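Local coordinates for protein split-soret cytochrome C (Desulfovibrio desulfuricans, PDB 1H21) that carries two c-type hemes and an iron-sulfur cluster, probably of the 2Fe-2S type, in each subunit of a homodimer and may take part in sulfate reduction, at residues Trp19-Ala33 with Tyr50-Tyr64. Numbering follows the deposited sequence.
Sequences WKPHKLDPKECAQVA and YSIVGLMGEKYGAPY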
loop_
_atom_site.group_PDB
_atom_site.type_symbol
_atom_site.label_atom_id
_atom_site.label_comp_id
_atom_site.label_asym_id
_atom_site.label_seq_id
_atom_site.Cartn_x
_atom_site.Cartn_y
_atom_site.Cartn_z
ATOM N N TRP A 19 21.212 3.193 6.106
ATOM C CA TRP A 19 21.310 4.628 5.891
ATOM C C TRP A 19 21.371 5.331 7.264
ATOM O O TRP A 19 20.866 4.795 8.272
ATOM C CB TRP A 19 20.093 5.115 5.107
ATOM C CG TRP A 19 20.085 4.741 3.642
ATOM C CD1 TRP A 19 20.899 3.828 3.016
ATOM C CD2 TRP A 19 19.309 5.369 2.599
ATOM N NE1 TRP A 19 20.697 3.876 1.647
ATOM C CE2 TRP A 19 19.732 4.812 1.368
ATOM C CE3 TRP A 19 18.313 6.356 2.588
ATOM C CZ2 TRP A 19 19.193 5.216 0.134
ATOM C CZ3 TRP A 19 17.776 6.756 1.357
ATOM C CH2 TRP A 19 18.222 6.188 0.151
ATOM N N LYS A 20 21.984 6.516 7.305
ATOM C CA LYS A 20 22.091 7.298 8.540
ATOM C C LYS A 20 20.898 8.250 8.670
ATOM O O LYS A 20 20.665 9.093 7.803
ATOM C CB LYS A 20 23.423 8.074 8.582
ATOM C CG LYS A 20 23.541 9.134 9.696
ATOM C CD LYS A 20 24.984 9.302 10.182
ATOM C CE LYS A 20 25.417 8.058 10.967
ATOM N NZ LYS A 20 26.710 8.197 11.712
ATOM N N PRO A 21 20.079 8.068 9.714
ATOM C CA PRO A 21 18.931 8.968 9.867
ATOM C C PRO A 21 19.406 10.367 10.267
ATOM O O PRO A 21 20.484 10.515 10.838
ATOM C CB PRO A 21 18.120 8.297 10.976
ATOM C CG PRO A 21 19.180 7.590 11.791
ATOM C CD PRO A 21 20.073 7.009 10.738
ATOM N N HIS A 22 18.650 11.390 9.888
ATOM C CA HIS A 22 18.992 12.764 10.221
ATOM C C HIS A 22 17.708 13.385 10.745
ATOM O O HIS A 22 16.648 13.080 10.227
ATOM C CB HIS A 22 19.417 13.539 8.966
ATOM C CG HIS A 22 20.682 13.049 8.331
ATOM N ND1 HIS A 22 21.936 13.383 8.802
ATOM C CD2 HIS A 22 20.890 12.281 7.237
ATOM C CE1 HIS A 22 22.856 12.841 8.027
ATOM N NE2 HIS A 22 22.246 12.168 7.067
ATOM N N LYS A 23 17.776 14.166 11.819
ATOM C CA LYS A 23 16.575 14.840 12.323
ATOM C C LYS A 23 15.989 15.738 11.222
ATOM O O LYS A 23 16.721 16.254 10.356
ATOM C CB LYS A 23 16.885 15.686 13.565
ATOM C CG LYS A 23 16.963 14.884 14.837
ATOM C CD LYS A 23 16.514 15.707 16.008
ATOM C CE LYS A 23 16.320 14.800 17.201
ATOM N NZ LYS A 23 15.808 15.570 18.358
ATOM N N LEU A 24 14.681 15.959 11.272
ATOM C CA LEU A 24 14.034 16.768 10.253
ATOM C C LEU A 24 13.286 17.950 10.852
ATOM O O LEU A 24 13.071 18.013 12.058
ATOM C CB LEU A 24 13.024 15.893 9.493
ATOM C CG LEU A 24 13.476 14.550 8.900
ATOM C CD1 LEU A 24 12.368 13.493 9.045
ATOM C CD2 LEU A 24 13.926 14.728 7.442
ATOM N N ASP A 25 12.871 18.875 9.996
ATOM C CA ASP A 25 12.092 20.008 10.435
ATOM C C ASP A 25 10.681 19.686 9.982
ATOM O O ASP A 25 10.368 19.812 8.783
ATOM C CB ASP A 25 12.539 21.294 9.732
ATOM C CG ASP A 25 11.694 22.519 10.129
ATOM O OD1 ASP A 25 10.751 22.406 10.953
ATOM O OD2 ASP A 25 11.974 23.612 9.601
ATOM N N PRO A 26 9.817 19.217 10.913
ATOM C CA PRO A 26 8.428 18.879 10.579
ATOM C C PRO A 26 7.704 19.958 9.732
ATOM O O PRO A 26 7.071 19.626 8.709
ATOM C CB PRO A 26 7.799 18.701 11.961
ATOM C CG PRO A 26 8.892 18.079 12.730
ATOM C CD PRO A 26 10.082 18.936 12.338
ATOM N N LYS A 27 7.832 21.233 10.124
ATOM C CA LYS A 27 7.191 22.335 9.395
ATOM C C LYS A 27 7.689 22.364 7.949
ATOM O O LYS A 27 6.898 22.543 6.999
ATOM C CB LYS A 27 7.500 23.698 10.046
ATOM C CG LYS A 27 7.345 23.777 11.575
ATOM C CD LYS A 27 5.925 23.485 12.110
ATOM C CE LYS A 27 5.923 23.308 13.650
ATOM N NZ LYS A 27 6.795 22.167 14.140
ATOM N N GLU A 28 9.003 22.214 7.782
ATOM C CA GLU A 28 9.597 22.212 6.451
ATOM C C GLU A 28 9.017 21.015 5.668
ATOM O O GLU A 28 8.599 21.141 4.504
ATOM C CB GLU A 28 11.129 22.107 6.528
ATOM C CG GLU A 28 11.803 22.291 5.154
ATOM C CD GLU A 28 13.300 21.937 5.113
ATOM O OE1 GLU A 28 13.831 21.253 6.037
ATOM O OE2 GLU A 28 13.947 22.332 4.107
ATOM N N CYS A 29 8.950 19.868 6.336
ATOM C CA CYS A 29 8.422 18.657 5.731
ATOM C C CYS A 29 6.981 18.770 5.265
ATOM O O CYS A 29 6.667 18.407 4.127
ATOM C CB CYS A 29 8.571 17.500 6.695
ATOM S SG CYS A 29 10.261 16.998 6.746
ATOM N N ALA A 30 6.111 19.270 6.134
ATOM C CA ALA A 30 4.703 19.420 5.801
ATOM C C ALA A 30 4.586 20.219 4.503
ATOM O O ALA A 30 3.891 19.846 3.537
ATOM C CB ALA A 30 3.984 20.149 6.954
ATOM N N GLN A 31 5.389 21.269 4.462
ATOM C CA GLN A 31 5.447 22.205 3.355
ATOM C C GLN A 31 5.883 21.588 2.027
ATOM O O GLN A 31 5.178 21.685 1.012
ATOM C CB GLN A 31 6.401 23.301 3.762
ATOM C CG GLN A 31 6.670 24.277 2.694
ATOM C CD GLN A 31 5.718 25.417 2.711
ATOM O OE1 GLN A 31 5.089 25.734 3.728
ATOM N NE2 GLN A 31 5.632 26.082 1.590
ATOM N N VAL A 32 7.068 20.986 2.030
ATOM C CA VAL A 32 7.612 20.348 0.828
ATOM C C VAL A 32 6.702 19.197 0.337
ATOM O O VAL A 32 6.544 18.997 -0.872
ATOM C CB VAL A 32 9.056 19.840 1.085
ATOM C CG1 VAL A 32 9.642 19.227 -0.180
ATOM C CG2 VAL A 32 9.916 20.988 1.567
ATOM N N ALA A 33 6.106 18.461 1.283
ATOM C CA ALA A 33 5.190 17.355 0.972
ATOM C C ALA A 33 4.014 17.905 0.197
ATOM O O ALA A 33 3.653 17.356 -0.844
ATOM C CB ALA A 33 4.697 16.658 2.252
ATOM N N TYR A 50 9.281 12.221 -0.631
ATOM C CA TYR A 50 10.287 13.224 -0.900
ATOM C C TYR A 50 10.530 14.181 0.270
ATOM O O TYR A 50 11.678 14.447 0.610
ATOM C CB TYR A 50 9.950 14.018 -2.150
ATOM C CG TYR A 50 11.093 14.901 -2.585
ATOM C CD1 TYR A 50 11.984 14.471 -3.561
ATOM C CD2 TYR A 50 11.289 16.168 -2.024
ATOM C CE1 TYR A 50 13.041 15.275 -3.977
ATOM C CE2 TYR A 50 12.350 16.981 -2.432
ATOM C CZ TYR A 50 13.216 16.519 -3.412
ATOM O OH TYR A 50 14.242 17.304 -3.871
ATOM N N SER A 51 9.474 14.650 0.926
ATOM C CA SER A 51 9.678 15.578 2.025
ATOM C C SER A 51 10.594 15.000 3.109
ATOM O O SER A 51 11.135 15.733 3.932
ATOM C CB SER A 51 8.342 16.046 2.617
ATOM O OG SER A 51 7.732 15.057 3.407
ATOM N N ILE A 52 10.812 13.694 3.081
ATOM C CA ILE A 52 11.654 13.063 4.083
ATOM C C ILE A 52 13.025 12.694 3.536
ATOM O O ILE A 52 14.047 13.221 3.977
ATOM C CB ILE A 52 10.939 11.839 4.697
ATOM C CG1 ILE A 52 9.825 12.330 5.631
ATOM C CG2 ILE A 52 11.931 10.917 5.383
ATOM C CD1 ILE A 52 9.066 11.248 6.343
ATOM N N VAL A 53 13.047 11.821 2.540
ATOM C CA VAL A 53 14.299 11.372 1.939
ATOM C C VAL A 53 14.783 12.380 0.914
ATOM O O VAL A 53 15.984 12.515 0.689
ATOM C CB VAL A 53 14.120 9.986 1.293
ATOM C CG1 VAL A 53 15.398 9.523 0.622
ATOM C CG2 VAL A 53 13.664 8.976 2.349
ATOM N N GLY A 54 13.845 13.101 0.312
ATOM C CA GLY A 54 14.204 14.102 -0.678
ATOM C C GLY A 54 14.924 15.271 -0.018
ATOM O O GLY A 54 15.918 15.777 -0.551
ATOM N N LEU A 55 14.418 15.714 1.131
ATOM C CA LEU A 55 15.055 16.810 1.850
ATOM C C LEU A 55 16.390 16.368 2.449
ATOM O O LEU A 55 17.318 17.160 2.525
ATOM C CB LEU A 55 14.132 17.392 2.921
ATOM C CG LEU A 55 12.889 18.084 2.361
ATOM C CD1 LEU A 55 12.258 18.836 3.485
ATOM C CD2 LEU A 55 13.244 19.029 1.221
ATOM N N MET A 56 16.496 15.114 2.876
ATOM C CA MET A 56 17.770 14.613 3.394
ATOM C C MET A 56 18.791 14.593 2.238
ATOM O O MET A 56 19.986 14.786 2.453
ATOM C CB MET A 56 17.634 13.195 3.976
ATOM C CG MET A 56 16.877 13.129 5.275
ATOM S SD MET A 56 17.155 11.554 6.055
ATOM C CE MET A 56 15.877 11.584 7.349
ATOM N N GLY A 57 18.315 14.368 1.016
ATOM C CA GLY A 57 19.201 14.346 -0.135
ATOM C C GLY A 57 19.745 15.725 -0.484
ATOM O O GLY A 57 20.934 15.860 -0.785
ATOM N N GLU A 58 18.873 16.733 -0.478
ATOM C CA GLU A 58 19.261 18.114 -0.768
ATOM C C GLU A 58 20.314 18.642 0.223
ATOM O O GLU A 58 21.257 19.333 -0.180
ATOM C CB GLU A 58 18.035 19.032 -0.725
ATOM C CG GLU A 58 17.016 18.804 -1.837
ATOM C CD GLU A 58 15.806 19.747 -1.738
ATOM O OE1 GLU A 58 15.760 20.609 -0.822
ATOM O OE2 GLU A 58 14.887 19.632 -2.580
ATOM N N LYS A 59 20.151 18.305 1.505
ATOM C CA LYS A 59 21.061 18.746 2.564
ATOM C C LYS A 59 22.323 17.888 2.772
ATOM O O LYS A 59 23.414 18.414 2.999
ATOM C CB LYS A 59 20.301 18.866 3.903
ATOM C CG LYS A 59 19.168 19.918 3.928
ATOM C CD LYS A 59 18.309 19.774 5.204
ATOM C CE LYS A 59 17.236 20.871 5.352
ATOM N NZ LYS A 59 16.458 21.094 4.102
ATOM N N TYR A 60 22.194 16.572 2.694
ATOM C CA TYR A 60 23.346 15.710 2.940
ATOM C C TYR A 60 23.812 14.842 1.778
ATOM O O TYR A 60 24.624 13.930 1.989
ATOM C CB TYR A 60 23.084 14.803 4.147
ATOM C CG TYR A 60 22.440 15.494 5.328
ATOM C CD1 TYR A 60 21.058 15.447 5.522
ATOM C CD2 TYR A 60 23.207 16.178 6.258
ATOM C CE1 TYR A 60 20.450 16.067 6.621
ATOM C CE2 TYR A 60 22.610 16.804 7.369
ATOM C CZ TYR A 60 21.230 16.743 7.538
ATOM O OH TYR A 60 20.618 17.370 8.611
ATOM N N GLY A 61 23.303 15.092 0.573
ATOM C CA GLY A 61 23.718 14.308 -0.584
ATOM C C GLY A 61 23.344 12.827 -0.570
ATOM O O GLY A 61 22.229 12.461 -0.199
ATOM N N ALA A 62 24.257 11.985 -1.041
ATOM C CA ALA A 62 24.069 10.537 -1.111
ATOM C C ALA A 62 24.010 9.887 0.260
ATOM O O ALA A 62 24.561 10.410 1.211
ATOM C CB ALA A 62 25.200 9.914 -1.914
ATOM N N PRO A 63 23.369 8.706 0.379
ATOM C CA PRO A 63 22.697 7.942 -0.683
ATOM C C PRO A 63 21.291 8.482 -1.002
ATOM O O PRO A 63 20.754 8.237 -2.094
ATOM C CB PRO A 63 22.650 6.529 -0.095
ATOM C CG PRO A 63 22.453 6.793 1.349
ATOM C CD PRO A 63 23.415 7.919 1.628
ATOM N N TYR A 64 20.749 9.261 -0.060
ATOM C CA TYR A 64 19.423 9.863 -0.151
ATOM C C TYR A 64 19.109 10.462 -1.507
ATOM O O TYR A 64 18.054 10.199 -2.078
ATOM C CB TYR A 64 19.256 10.951 0.923
ATOM C CG TYR A 64 19.952 10.616 2.217
ATOM C CD1 TYR A 64 21.206 11.142 2.507
ATOM C CD2 TYR A 64 19.390 9.730 3.121
ATOM C CE1 TYR A 64 21.885 10.784 3.660
ATOM C CE2 TYR A 64 20.062 9.367 4.276
ATOM C CZ TYR A 64 21.306 9.896 4.533
ATOM O OH TYR A 64 21.978 9.506 5.665
HETATM O O HOH W 1 23.395 7.136 5.156
#
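Helix 26-33 crosses helix 50-60 at 109°, their axes 8.6 Å apart at closest approach, while the extended run 19-25 goes back along the latter helix, from the turn after its C-terminal end (Trp19 by Pro63) toward Ile52 (touched by Leu24). Aromatic rings and the Tyr64 hydroxyl carry the contact along this run. The His22 ring lies flat over one face of the Tyr60 ring, centroids 3.7 Å apart and planes at 6°, a face-to-face stack; Met56 SD sits at the imidazole edge. Tyr64 OH donates to Lys20 O at 2.5 Å, in the carbonyl plane and on a lone pair, and accepts a weak, bent bond from His22 NE2. A water bridges the same hydroxyl to Lys20 N. Pro63, preceded by a cis peptide, sets CG 3.4 Å from the centroid of the Trp19 five-membered ring, a CH-pi contact over the face. Trp19 CE3 meets Tyr64 CD2 at 3.6 Å, the rings oblique. At the helix crossing, Leu55 CD1 packs against Val32 CG2 at 3.7 Å. The chain of Glu28, with CG anti to the backbone N (chi1 -172°), stretches out to Lys59; Lys59 NZ meets the syn lone pair of Glu28 OE2 at 2.8 Å in a salt bridge. Trp19, His22, Tyr60 and Tyr64 form an aromatic cluster joining the N-terminal loop to the C-terminal end of helix 44-60 and the turn that follows it, in a strandless cytochrome of helices and long loops.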